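Local coordinates for protein geranyltranstransferase (IspA) (Helicobacter pylori, PDB 3LLW) that probably catalyses the chain-elongating condensation of isoprenoid diphosphates, as a magnesium-dependent prenyltransferase of the FPP/GGPP synthase family, at residues T74-I79 with A138-H143; V146-I151 with L201-I206; E274-L279 with L296-F301. All blocks are in the same frame, centred on the assembly; numbering follows the deposited sequence.

Interaction 1 (T74-I79 with A138-H143); sequences TEYFKI and ALLESH
Leu140 supplies the apolar centre of this contact, in which the start of helix 73-94 of the mainly helical isoprenoid-synthase fold packs against the link between helices 117-137 and 142-156. Leu140 CD1 meets Ile79 CD1 tip to tip at 3.7 Å. The same methyl, Leu140 CD1, lies 4.0 Å from Tyr76 CE1, the two side chains crossing at about a right angle, while Leu140 CD2 rests 3.8 Å from Glu75 CB. Beside this group Ala138 CB lies against the helix, 4.0 Å from Ile79 CG1 and next to the carbonyl oxygen of Glu75. Tyr76 and Ile79 also reach helix 51-63 through Leu60 and Phe56, so the apolar patch continues into the helical bundle. Leu139 is the centre of an inverse gamma turn, closed by a weak bond from Leu140 N to Ala138 O, and the turn presents the N-H of Leu139 to the helix. Farther out, the buried Glu75 bends at chi2 (-47°), which brings its carboxylate obliquely across the CB and CG of Leu139. Lys78, extended beyond CG, passes Ala138 CA with its CD and forms a salt bridge of 3.1 Å from NZ to Glu75 OE2, on the syn lone pair. This positive charge probably helps keep Glu75 ionised. OE2 thus accepts from two donors that fix the rotation of the carboxylate: the second is Leu139 N, 2.5 Å from Glu75 OE2, nearly straight at 165° and arriving from above the carboxylate plane.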
ATOM      1  N   THR A  74      -7.214 -20.724   6.641  1.00 53.10           N
ATOM      2  CA  THR A  74      -6.534 -19.595   7.283  1.00 60.02           C
ATOM      3  C   THR A  74      -5.906 -18.664   6.245  1.00 54.70           C
ATOM      4  O   THR A  74      -5.805 -17.459   6.468  1.00 56.63           O
ATOM      5  CB  THR A  74      -5.492 -20.041   8.329  1.00 64.03           C
ATOM      6  OG1 THR A  74      -4.536 -20.910   7.713  1.00 76.66           O
ATOM      7  CG2 THR A  74      -6.167 -20.762   9.491  1.00 68.23           C
ATOM      8  N   GLU A  75      -5.520 -19.235   5.108  1.00 46.21           N
ATOM      9  CA  GLU A  75      -5.018 -18.477   3.984  1.00 46.47           C
ATOM     10  C   GLU A  75      -6.108 -17.611   3.351  1.00 48.39           C
ATOM     11  O   GLU A  75      -5.845 -16.466   2.974  1.00 52.63           O
ATOM     12  CB  GLU A  75      -4.408 -19.413   2.937  1.00 47.01           C
ATOM     13  CG  GLU A  75      -3.368 -20.385   3.491  1.00 61.16           C
ATOM     14  CD  GLU A  75      -2.345 -19.710   4.400  1.00 71.09           C
ATOM     15  OE1 GLU A  75      -2.176 -20.173   5.552  1.00 77.56           O
ATOM     16  OE2 GLU A  75      -1.722 -18.715   3.973  1.00 61.79           O
ATOM     17  N   TYR A  76      -7.319 -18.165   3.237  1.00 43.59           N
ATOM     18  CA  TYR A  76      -8.485 -17.434   2.742  1.00 37.75           C
ATOM     19  C   TYR A  76      -8.882 -16.299   3.708  1.00 42.08           C
ATOM     20  O   TYR A  76      -9.317 -15.223   3.287  1.00 40.37           O
ATOM     21  CB  TYR A  76      -9.650 -18.392   2.537  1.00 40.16           C
ATOM     22  CG  TYR A  76      -9.426 -19.451   1.466  1.00 51.43           C
ATOM     23  CD1 TYR A  76      -8.811 -19.131   0.259  1.00 49.25           C
ATOM     24  CD2 TYR A  76      -9.863 -20.765   1.653  1.00 53.48           C
ATOM     25  CE1 TYR A  76      -8.620 -20.092  -0.733  1.00 57.62           C
ATOM     26  CE2 TYR A  76      -9.671 -21.740   0.671  1.00 55.16           C
ATOM     27  CZ  TYR A  76      -9.048 -21.388  -0.521  1.00 56.66           C
ATOM     28  OH  TYR A  76      -8.849 -22.323  -1.504  1.00 62.77           O
ATOM     29  N   PHE A  77      -8.713 -16.547   4.999  1.00 34.92           N
ATOM     30  CA  PHE A  77      -9.013 -15.550   6.008  1.00 41.50           C
ATOM     31  C   PHE A  77      -8.007 -14.391   5.922  1.00 41.07           C
ATOM     32  O   PHE A  77      -8.401 -13.248   6.007  1.00 47.24           O
ATOM     33  CB  PHE A  77      -9.021 -16.176   7.401  1.00 38.40           C
ATOM     34  CG  PHE A  77     -10.266 -16.964   7.722  1.00 41.56           C
ATOM     35  CD1 PHE A  77     -11.362 -16.976   6.862  1.00 40.25           C
ATOM     36  CD2 PHE A  77     -10.359 -17.657   8.929  1.00 41.42           C
ATOM     37  CE1 PHE A  77     -12.506 -17.695   7.173  1.00 43.52           C
ATOM     38  CE2 PHE A  77     -11.510 -18.369   9.258  1.00 36.67           C
ATOM     39  CZ  PHE A  77     -12.586 -18.386   8.380  1.00 46.90           C
ATOM     40  N   LYS A  78      -6.729 -14.706   5.708  1.00 42.83           N
ATOM     41  CA  LYS A  78      -5.690 -13.702   5.464  1.00 44.85           C
ATOM     42  C   LYS A  78      -6.072 -12.750   4.327  1.00 45.74           C
ATOM     43  O   LYS A  78      -6.069 -11.531   4.512  1.00 41.18           O
ATOM     44  CB  LYS A  78      -4.364 -14.380   5.133  1.00 42.98           C
ATOM     45  CG  LYS A  78      -3.578 -14.854   6.335  1.00 45.12           C
ATOM     46  CD  LYS A  78      -2.404 -15.678   5.850  1.00 58.59           C
ATOM     47  CE  LYS A  78      -1.671 -16.375   6.986  1.00 70.43           C
ATOM     48  NZ  LYS A  78      -0.607 -17.284   6.440  1.00 70.01           N
ATOM     49  N   ILE A  79      -6.429 -13.324   3.173  1.00 33.94           N
ATOM     50  CA  ILE A  79      -6.939 -12.573   2.032  1.00 34.41           C
ATOM     51  C   ILE A  79      -8.166 -11.719   2.343  1.00 39.06           C
ATOM     52  O   ILE A  79      -8.225 -10.537   1.977  1.00 43.94           O
ATOM     53  CB  ILE A  79      -7.268 -13.512   0.872  1.00 38.43           C
ATOM     54  CG1 ILE A  79      -5.989 -14.254   0.436  1.00 39.04           C
ATOM     55  CG2 ILE A  79      -7.924 -12.726  -0.252  1.00 37.29           C
ATOM     56  CD1 ILE A  79      -6.208 -15.420  -0.510  1.00 43.21           C
ATOM     57  N   ALA A 138      -0.063 -15.024   2.218  1.00 44.04           N
ATOM     58  CA  ALA A 138      -1.051 -16.099   2.108  1.00 46.52           C
ATOM     59  C   ALA A 138      -0.520 -17.223   1.213  1.00 49.06           C
ATOM     60  O   ALA A 138      -0.007 -16.967   0.129  1.00 57.73           O
ATOM     61  CB  ALA A 138      -2.378 -15.558   1.567  1.00 41.26           C
ATOM     62  N   LEU A 139      -0.657 -18.463   1.673  1.00 57.93           N
ATOM     63  CA  LEU A 139      -0.037 -19.619   1.015  1.00 60.45           C
ATOM     64  C   LEU A 139      -0.909 -20.267  -0.059  1.00 60.24           C
ATOM     65  O   LEU A 139      -1.398 -21.385   0.123  1.00 63.79           O
ATOM     66  CB  LEU A 139       0.361 -20.677   2.053  1.00 58.49           C
ATOM     67  CG  LEU A 139       1.257 -20.314   3.236  1.00 66.05           C
ATOM     68  CD1 LEU A 139       1.462 -21.552   4.097  1.00 67.21           C
ATOM     69  CD2 LEU A 139       2.599 -19.722   2.789  1.00 62.79           C
ATOM     70  N   LEU A 140      -1.109 -19.561  -1.167  1.00 55.53           N
ATOM     71  CA  LEU A 140      -1.727 -20.153  -2.350  1.00 53.48           C
ATOM     72  C   LEU A 140      -0.692 -20.103  -3.471  1.00 54.97           C
ATOM     73  O   LEU A 140       0.432 -19.660  -3.247  1.00 53.14           O
ATOM     74  CB  LEU A 140      -3.016 -19.419  -2.752  1.00 53.44           C
ATOM     75  CG  LEU A 140      -4.087 -19.030  -1.716  1.00 56.47           C
ATOM     76  CD1 LEU A 140      -5.327 -18.466  -2.415  1.00 45.64           C
ATOM     77  CD2 LEU A 140      -4.489 -20.191  -0.792  1.00 56.41           C
ATOM     78  N   GLU A 141      -1.064 -20.563  -4.665  1.00 56.95           N
ATOM     79  CA  GLU A 141      -0.147 -20.597  -5.805  1.00 57.29           C
ATOM     80  C   GLU A 141       0.266 -19.193  -6.162  1.00 55.69           C
ATOM     81  O   GLU A 141      -0.557 -18.278  -6.131  1.00 60.13           O
ATOM     82  CB  GLU A 141      -0.788 -21.273  -7.013  1.00 60.16           C
ATOM     83  CG  GLU A 141      -0.818 -22.791  -6.933  1.00 73.09           C
ATOM     84  CD  GLU A 141      -1.746 -23.404  -7.967  1.00 91.99           C
ATOM     85  OE1 GLU A 141      -2.984 -23.374  -7.763  1.00 95.33           O
ATOM     86  OE2 GLU A 141      -1.234 -23.919  -8.988  1.00 98.41           O
ATOM     87  N   SER A 142       1.546 -19.032  -6.492  1.00 51.31           N
ATOM     88  CA  SER A 142       2.133 -17.721  -6.700  1.00 50.96           C
ATOM     89  C   SER A 142       1.356 -16.872  -7.698  1.00 49.88           C
ATOM     90  O   SER A 142       1.119 -15.683  -7.443  1.00 52.08           O
ATOM     91  CB  SER A 142       3.623 -17.821  -7.048  1.00 49.13           C
ATOM     92  OG  SER A 142       3.834 -18.559  -8.234  1.00 65.31           O
ATOM     93  N   HIS A 143       0.905 -17.487  -8.789  1.00 45.28           N
ATOM     94  CA  HIS A 143       0.159 -16.758  -9.810  1.00 48.79           C
ATOM     95  C   HIS A 143      -1.196 -16.252  -9.309  1.00 49.04           C
ATOM     96  O   HIS A 143      -1.671 -15.216  -9.772  1.00 51.27           O
ATOM     97  CB  HIS A 143       0.023 -17.563 -11.112  1.00 51.61           C
ATOM     98  CG  HIS A 143      -0.928 -18.713 -11.023  1.00 63.60           C
ATOM     99  ND1 HIS A 143      -0.553 -19.956 -10.557  1.00 68.67           N
ATOM    100  CD2 HIS A 143      -2.239 -18.815 -11.355  1.00 69.11           C
ATOM    101  CE1 HIS A 143      -1.593 -20.769 -10.598  1.00 70.27           C
ATOM    102  NE2 HIS A 143      -2.629 -20.102 -11.080  1.00 65.77           N
TER

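Interaction 2 (V146-I151 with L201-I206); sequences VELIKI and LVASGI
Val202 pushes both of its methyls into the surface of helix 142-156, overlapping three side chains of segment 146-151. Val202 CG1, anti to the backbone N (chi1 166°), lies 3.5 Å from Leu148 CD2, closer than usual van der Waals contact, and the two side chains slide past each other in opposite directions. Val202 CG1 is also 3.9 Å from Glu147 CB, so the glutamate joins the apolar contact through its first methylene. CG2 of Val202 points the other way along the helix and meets Ile151 CD1 tip to tip at 3.8 Å. Leu148 CD2 also extends to Ala203 CB, at 4.2 Å. No hydrogen bond crosses between the segments; within segment 201-206, Ser204 OG donates a hydrogen bond to Leu201 O (2.6 Å), on an in-plane lone pair, near the point where Gly205 with positive phi (89°) leaves the helix. Met199, earlier in helix 178-204, touches both Leu148 and Ile151, while Phe212 of helix 209-236 also packs on Val202. The result is apolar packing of helix 142-156 on helix 178-204 within the all-alpha bundle of the isoprenoid-synthase fold.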
ATOM      1  N   VAL A 146      -0.414 -13.100  -7.098  1.00 35.81           N
ATOM      2  CA  VAL A 146      -0.104 -11.969  -7.973  1.00 40.84           C
ATOM      3  C   VAL A 146      -1.370 -11.311  -8.512  1.00 46.67           C
ATOM      4  O   VAL A 146      -1.541 -10.095  -8.348  1.00 52.27           O
ATOM      5  CB  VAL A 146       0.893 -12.329  -9.091  1.00 43.82           C
ATOM      6  CG1 VAL A 146       0.878 -11.284 -10.209  1.00 41.67           C
ATOM      7  CG2 VAL A 146       2.285 -12.424  -8.502  1.00 42.84           C
ATOM      8  N   GLU A 147      -2.265 -12.115  -9.090  1.00 44.70           N
ATOM      9  CA  GLU A 147      -3.588 -11.632  -9.526  1.00 49.87           C
ATOM     10  C   GLU A 147      -4.419 -10.917  -8.443  1.00 38.80           C
ATOM     11  O   GLU A 147      -5.050  -9.919  -8.729  1.00 46.61           O
ATOM     12  CB  GLU A 147      -4.400 -12.763 -10.145  1.00 49.33           C
ATOM     13  CG  GLU A 147      -4.248 -12.841 -11.648  1.00 78.21           C
ATOM     14  CD  GLU A 147      -3.701 -14.183 -12.104  1.00 94.19           C
ATOM     15  OE1 GLU A 147      -4.390 -15.210 -11.908  1.00 99.57           O
ATOM     16  OE2 GLU A 147      -2.577 -14.204 -12.658  1.00102.37           O
ATOM     17  N   LEU A 148      -4.400 -11.425  -7.217  1.00 37.44           N
ATOM     18  CA  LEU A 148      -5.195 -10.854  -6.130  1.00 38.29           C
ATOM     19  C   LEU A 148      -4.678  -9.474  -5.801  1.00 35.20           C
ATOM     20  O   LEU A 148      -5.453  -8.538  -5.640  1.00 44.86           O
ATOM     21  CB  LEU A 148      -5.150 -11.752  -4.892  1.00 39.13           C
ATOM     22  CG  LEU A 148      -5.876 -13.097  -4.973  1.00 39.05           C
ATOM     23  CD1 LEU A 148      -5.463 -14.019  -3.858  1.00 36.96           C
ATOM     24  CD2 LEU A 148      -7.366 -12.941  -5.018  1.00 34.34           C
ATOM     25  N   ILE A 149      -3.349  -9.366  -5.748  1.00 41.09           N
ATOM     26  CA  ILE A 149      -2.651  -8.102  -5.550  1.00 31.73           C
ATOM     27  C   ILE A 149      -2.907  -7.092  -6.668  1.00 41.13           C
ATOM     28  O   ILE A 149      -3.209  -5.919  -6.361  1.00 31.33           O
ATOM     29  CB  ILE A 149      -1.149  -8.331  -5.258  1.00 37.61           C
ATOM     30  CG1 ILE A 149      -0.999  -8.997  -3.887  1.00 27.46           C
ATOM     31  CG2 ILE A 149      -0.380  -7.019  -5.273  1.00 43.64           C
ATOM     32  CD1 ILE A 149       0.426  -9.379  -3.518  1.00 34.92           C
ATOM     33  N   LYS A 150      -2.828  -7.542  -7.940  1.00 32.19           N
ATOM     34  CA  LYS A 150      -3.214  -6.720  -9.105  1.00 32.48           C
ATOM     35  C   LYS A 150      -4.618  -6.148  -8.954  1.00 38.29           C
ATOM     36  O   LYS A 150      -4.852  -4.970  -9.253  1.00 46.14           O
ATOM     37  CB  LYS A 150      -3.248  -7.545 -10.412  1.00 43.78           C
ATOM     38  CG  LYS A 150      -1.943  -8.065 -10.965  1.00 36.75           C
ATOM     39  CD  LYS A 150      -2.176  -8.542 -12.415  1.00 50.35           C
ATOM     40  CE  LYS A 150      -1.034  -9.372 -12.947  1.00 51.32           C
ATOM     41  NZ  LYS A 150      -1.200  -9.593 -14.407  1.00 70.48           N
ATOM     42  N   ILE A 151      -5.555  -6.996  -8.524  1.00 36.12           N
ATOM     43  CA  ILE A 151      -6.946  -6.584  -8.337  1.00 35.64           C
ATOM     44  C   ILE A 151      -7.106  -5.558  -7.202  1.00 39.38           C
ATOM     45  O   ILE A 151      -7.658  -4.485  -7.424  1.00 35.34           O
ATOM     46  CB  ILE A 151      -7.874  -7.794  -8.116  1.00 40.90           C
ATOM     47  CG1 ILE A 151      -7.953  -8.632  -9.403  1.00 43.59           C
ATOM     48  CG2 ILE A 151      -9.298  -7.341  -7.725  1.00 30.48           C
ATOM     49  CD1 ILE A 151      -8.623  -9.956  -9.202  1.00 48.94           C
ATOM     50  N   LEU A 201     -13.371 -15.218  -6.791  1.00 38.07           N
ATOM     51  CA  LEU A 201     -13.224 -16.151  -7.950  1.00 40.22           C
ATOM     52  C   LEU A 201     -11.764 -16.557  -8.148  1.00 40.81           C
ATOM     53  O   LEU A 201     -11.439 -17.735  -8.159  1.00 51.73           O
ATOM     54  CB  LEU A 201     -13.802 -15.556  -9.250  1.00 34.57           C
ATOM     55  CG  LEU A 201     -13.659 -16.402 -10.538  1.00 46.90           C
ATOM     56  CD1 LEU A 201     -14.287 -17.793 -10.390  1.00 40.04           C
ATOM     57  CD2 LEU A 201     -14.271 -15.706 -11.723  1.00 42.27           C
ATOM     58  N   VAL A 202     -10.900 -15.557  -8.286  1.00 46.82           N
ATOM     59  CA  VAL A 202      -9.455 -15.731  -8.390  1.00 40.03           C
ATOM     60  C   VAL A 202      -8.883 -16.655  -7.303  1.00 46.98           C
ATOM     61  O   VAL A 202      -8.206 -17.645  -7.628  1.00 47.25           O
ATOM     62  CB  VAL A 202      -8.747 -14.338  -8.412  1.00 40.46           C
ATOM     63  CG1 VAL A 202      -7.248 -14.453  -8.172  1.00 33.83           C
ATOM     64  CG2 VAL A 202      -9.009 -13.649  -9.734  1.00 40.41           C
ATOM     65  N   ALA A 203      -9.188 -16.357  -6.034  1.00 43.50           N
ATOM     66  CA  ALA A 203      -8.727 -17.179  -4.898  1.00 45.39           C
ATOM     67  C   ALA A 203      -9.219 -18.635  -4.911  1.00 48.47           C
ATOM     68  O   ALA A 203      -8.534 -19.510  -4.395  1.00 46.97           O
ATOM     69  CB  ALA A 203      -9.080 -16.524  -3.571  1.00 42.19           C
ATOM     70  N   SER A 204     -10.391 -18.889  -5.497  1.00 50.10           N
ATOM     71  CA  SER A 204     -10.923 -20.257  -5.596  1.00 53.40           C
ATOM     72  C   SER A 204     -10.152 -21.152  -6.572  1.00 57.57           C
ATOM     73  O   SER A 204     -10.241 -22.375  -6.487  1.00 59.96           O
ATOM     74  CB  SER A 204     -12.409 -20.251  -5.959  1.00 48.00           C
ATOM     75  OG  SER A 204     -12.596 -19.943  -7.325  1.00 51.05           O
ATOM     76  N   GLY A 205      -9.403 -20.541  -7.484  1.00 59.77           N
ATOM     77  CA  GLY A 205      -8.590 -21.287  -8.442  1.00 66.66           C
ATOM     78  C   GLY A 205      -9.271 -21.673  -9.745  1.00 69.19           C
ATOM     79  O   GLY A 205      -8.594 -22.062 -10.698  1.00 73.98           O
ATOM     80  N   ILE A 206     -10.598 -21.578  -9.800  1.00 73.06           N
ATOM     81  CA  ILE A 206     -11.323 -21.940 -11.021  1.00 77.43           C
ATOM     82  C   ILE A 206     -11.174 -20.825 -12.062  1.00 79.49           C
ATOM     83  O   ILE A 206     -11.094 -19.644 -11.713  1.00 81.37           O
ATOM     84  CB  ILE A 206     -12.832 -22.368 -10.767  1.00 78.08           C
ATOM     85  CG1 ILE A 206     -13.840 -21.351 -11.315  1.00 77.15           C
ATOM     86  CG2 ILE A 206     -13.092 -22.705  -9.286  1.00 80.62           C
ATOM     87  CD1 ILE A 206     -15.211 -21.929 -11.603  1.00 79.46           C
TER

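Interaction 3 (E274-L279 with L296-F301); sequences EVLNDL and LLNTLF
An antiparallel helical hairpin at the C-terminal end of the isoprenoid-synthase fold sets the last turns of helix 261-279 against helix 287-301. The short segments run at 170° to each other, with axes 11.8 Å apart at closest approach; across this spacing the contact is made by the ends of side chains, and no hydrogen bond crosses it. Leu297 is the central residue, its CD1 methyl projecting among three partners. Leu279 comes tip to tip, its CD2 lying 3.8 Å from Leu297 CD1. Val275 crosses obliquely, with CG1 at 3.7 Å from Leu297 CD1. Leu276 slides past in the opposite direction, its CD1 lying 3.9 Å from Leu297 CD1. Val275 has CG1 anti to the backbone N (chi1 161°), which turns that methyl to Leu297. From helix 209-236, Phe218 packs on both Val275 and Leu297, tying the hairpin to the rest of the bundle, and Phe301 likewise touches Leu229 of that helix. One turn after Leu297, Phe301 offers the edge of its ring to the opposite helix, while the carbonyl oxygen of Leu297 lies over one face of the ring, offset toward its rim. Val275 CG1 approaches the same edge more distantly, 4.4 Å from Phe301 CZ. The tighter meeting is tip to tip, with Leu276 CD1 in the plane of the ring and 3.7 Å from Phe301 CE2.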
ATOM      1  N   GLU A 274     -33.464  -4.938 -10.270  1.00 62.48           N
ATOM      2  CA  GLU A 274     -32.518  -5.139 -11.355  1.00 62.32           C
ATOM      3  C   GLU A 274     -31.341  -6.029 -10.939  1.00 63.30           C
ATOM      4  O   GLU A 274     -30.942  -6.932 -11.684  1.00 62.98           O
ATOM      5  CB  GLU A 274     -32.013  -3.771 -11.801  1.00 64.26           C
ATOM      6  CG  GLU A 274     -31.429  -3.727 -13.188  1.00 74.19           C
ATOM      7  CD  GLU A 274     -30.921  -2.350 -13.546  1.00 78.40           C
ATOM      8  OE1 GLU A 274     -31.243  -1.379 -12.823  1.00 77.32           O
ATOM      9  OE2 GLU A 274     -30.193  -2.236 -14.553  1.00 81.88           O
ATOM     10  N   VAL A 275     -30.815  -5.760  -9.744  1.00 59.08           N
ATOM     11  CA  VAL A 275     -29.718  -6.517  -9.131  1.00 61.80           C
ATOM     12  C   VAL A 275     -30.152  -7.966  -8.917  1.00 64.26           C
ATOM     13  O   VAL A 275     -29.519  -8.882  -9.448  1.00 61.00           O
ATOM     14  CB  VAL A 275     -29.217  -5.830  -7.796  1.00 63.03           C
ATOM     15  CG1 VAL A 275     -28.437  -6.777  -6.918  1.00 65.45           C
ATOM     16  CG2 VAL A 275     -28.354  -4.616  -8.103  1.00 59.19           C
ATOM     17  N   LEU A 276     -31.259  -8.157  -8.192  1.00 68.70           N
ATOM     18  CA  LEU A 276     -31.815  -9.492  -7.913  1.00 71.14           C
ATOM     19  C   LEU A 276     -32.194 -10.282  -9.172  1.00 70.88           C
ATOM     20  O   LEU A 276     -32.001 -11.490  -9.228  1.00 74.42           O
ATOM     21  CB  LEU A 276     -33.005  -9.388  -6.954  1.00 69.36           C
ATOM     22  CG  LEU A 276     -32.796  -9.611  -5.443  1.00 75.35           C
ATOM     23  CD1 LEU A 276     -31.343  -9.434  -4.955  1.00 72.56           C
ATOM     24  CD2 LEU A 276     -33.760  -8.738  -4.619  1.00 70.11           C
ATOM     25  N   ASN A 277     -32.694  -9.587 -10.187  1.00 70.43           N
ATOM     26  CA  ASN A 277     -33.077 -10.219 -11.442  1.00 76.56           C
ATOM     27  C   ASN A 277     -31.887 -10.669 -12.287  1.00 73.44           C
ATOM     28  O   ASN A 277     -31.937 -11.715 -12.929  1.00 77.71           O
ATOM     29  CB  ASN A 277     -33.985  -9.287 -12.254  1.00 80.37           C
ATOM     30  CG  ASN A 277     -34.817 -10.033 -13.271  1.00 88.68           C
ATOM     31  OD1 ASN A 277     -35.592 -10.930 -12.922  1.00 87.69           O
ATOM     32  ND2 ASN A 277     -34.659  -9.670 -14.541  1.00 94.21           N
ATOM     33  N   ASP A 278     -30.823  -9.870 -12.276  1.00 78.34           N
ATOM     34  CA  ASP A 278     -29.567 -10.185 -12.964  1.00 76.08           C
ATOM     35  C   ASP A 278     -28.879 -11.346 -12.256  1.00 71.57           C
ATOM     36  O   ASP A 278     -28.201 -12.169 -12.876  1.00 66.44           O
ATOM     37  CB  ASP A 278     -28.652  -8.960 -12.949  1.00 82.63           C
ATOM     38  CG  ASP A 278     -28.046  -8.652 -14.312  1.00 97.37           C
ATOM     39  OD1 ASP A 278     -27.024  -7.930 -14.347  1.00103.57           O
ATOM     40  OD2 ASP A 278     -28.588  -9.113 -15.345  1.00105.06           O
ATOM     41  N   LEU A 279     -29.082 -11.395 -10.944  1.00 67.93           N
ATOM     42  CA  LEU A 279     -28.572 -12.452 -10.090  1.00 68.34           C
ATOM     43  C   LEU A 279     -29.290 -13.781 -10.317  1.00 70.79           C
ATOM     44  O   LEU A 279     -28.676 -14.839 -10.240  1.00 71.79           O
ATOM     45  CB  LEU A 279     -28.688 -12.014  -8.621  1.00 63.84           C
ATOM     46  CG  LEU A 279     -28.176 -12.912  -7.499  1.00 59.42           C
ATOM     47  CD1 LEU A 279     -26.671 -13.116  -7.598  1.00 58.93           C
ATOM     48  CD2 LEU A 279     -28.561 -12.309  -6.170  1.00 64.59           C
ATOM     49  N   LEU A 296     -27.001 -13.013   1.136  1.00 66.97           N
ATOM     50  CA  LEU A 296     -26.262 -11.859   1.628  1.00 68.07           C
ATOM     51  C   LEU A 296     -26.988 -10.562   1.289  1.00 66.25           C
ATOM     52  O   LEU A 296     -27.145  -9.691   2.150  1.00 64.39           O
ATOM     53  CB  LEU A 296     -24.856 -11.839   1.030  1.00 68.20           C
ATOM     54  CG  LEU A 296     -23.641 -11.619   1.936  1.00 71.70           C
ATOM     55  CD1 LEU A 296     -22.441 -11.251   1.072  1.00 71.91           C
ATOM     56  CD2 LEU A 296     -23.854 -10.589   3.062  1.00 70.13           C
ATOM     57  N   LEU A 297     -27.439 -10.458   0.041  1.00 64.21           N
ATOM     58  CA  LEU A 297     -28.145  -9.272  -0.440  1.00 64.55           C
ATOM     59  C   LEU A 297     -29.492  -9.053   0.229  1.00 66.30           C
ATOM     60  O   LEU A 297     -29.864  -7.911   0.488  1.00 65.41           O
ATOM     61  CB  LEU A 297     -28.333  -9.318  -1.951  1.00 63.96           C
ATOM     62  CG  LEU A 297     -27.103  -9.433  -2.856  1.00 70.81           C
ATOM     63  CD1 LEU A 297     -27.552  -9.184  -4.261  1.00 76.13           C
ATOM     64  CD2 LEU A 297     -25.979  -8.472  -2.477  1.00 76.08           C
ATOM     65  N   ASN A 298     -30.216 -10.138   0.506  1.00 68.19           N
ATOM     66  CA  ASN A 298     -31.512 -10.035   1.186  1.00 71.05           C
ATOM     67  C   ASN A 298     -31.356  -9.534   2.617  1.00 70.95           C
ATOM     68  O   ASN A 298     -32.212  -8.804   3.120  1.00 72.64           O
ATOM     69  CB  ASN A 298     -32.291 -11.361   1.147  1.00 69.70           C
ATOM     70  CG  ASN A 298     -32.950 -11.618  -0.209  1.00 74.07           C
ATOM     71  OD1 ASN A 298     -33.695 -10.780  -0.733  1.00 70.68           O
ATOM     72  ND2 ASN A 298     -32.681 -12.788  -0.781  1.00 78.78           N
ATOM     73  N   THR A 299     -30.255  -9.913   3.255  1.00 68.91           N
ATOM     74  CA  THR A 299     -29.909  -9.376   4.562  1.00 75.90           C
ATOM     75  C   THR A 299     -29.616  -7.873   4.456  1.00 75.03           C
ATOM     76  O   THR A 299     -30.082  -7.093   5.289  1.00 76.87           O
ATOM     77  CB  THR A 299     -28.706 -10.121   5.186  1.00 78.56           C
ATOM     78  OG1 THR A 299     -28.841 -11.529   4.955  1.00 76.78           O
ATOM     79  CG2 THR A 299     -28.632  -9.860   6.689  1.00 81.80           C
ATOM     80  N   LEU A 300     -28.880  -7.484   3.412  1.00 72.79           N
ATOM     81  CA  LEU A 300     -28.506  -6.086   3.179  1.00 71.95           C
ATOM     82  C   LEU A 300     -29.708  -5.183   2.900  1.00 73.18           C
ATOM     83  O   LEU A 300     -29.771  -4.054   3.389  1.00 74.90           O
ATOM     84  CB  LEU A 300     -27.499  -5.981   2.025  1.00 71.58           C
ATOM     85  CG  LEU A 300     -26.850  -4.606   1.801  1.00 70.97           C
ATOM     86  CD1 LEU A 300     -25.648  -4.428   2.730  1.00 74.35           C
ATOM     87  CD2 LEU A 300     -26.464  -4.401   0.341  1.00 64.16           C
ATOM     88  N   PHE A 301     -30.660  -5.690   2.121  1.00 73.70           N
ATOM     89  CA  PHE A 301     -31.860  -4.931   1.781  1.00 75.88           C
ATOM     90  C   PHE A 301     -32.871  -4.882   2.927  1.00 76.95           C
ATOM     91  O   PHE A 301     -33.765  -4.040   2.917  1.00 77.01           O
ATOM     92  CB  PHE A 301     -32.525  -5.482   0.512  1.00 76.65           C
ATOM     93  CG  PHE A 301     -31.627  -5.489  -0.707  1.00 80.74           C
ATOM     94  CD1 PHE A 301     -30.668  -4.498  -0.901  1.00 80.25           C
ATOM     95  CD2 PHE A 301     -31.761  -6.481  -1.675  1.00 85.06           C
ATOM     96  CE1 PHE A 301     -29.846  -4.499  -2.025  1.00 82.25           C
ATOM     97  CE2 PHE A 301     -30.941  -6.492  -2.806  1.00 85.33           C
ATOM     98  CZ  PHE A 301     -29.984  -5.498  -2.981  1.00 83.58           C
TER

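Followed from the N terminus, the three contacts close in series, with none enclosing or crossing another. Interaction 1 brings the start of helix 73-94 and residues 138-143 together across 58 intervening residues; interaction 2 then joins helix 142-156 to the end of helix 178-204 across 49. They share helix 142-156, have centres 10 Å apart and touch directly, Ile79 CD1 lying 3.7 Å from Leu148 CD1, so they form one continuous packed region that also borders the second subunit. Interaction 3 closes the short C-terminal hairpin across 16 residues. Its nearest atoms stay about 13 Å from both others, although helices 51-63 and 209-236 supply packing partners in both regions.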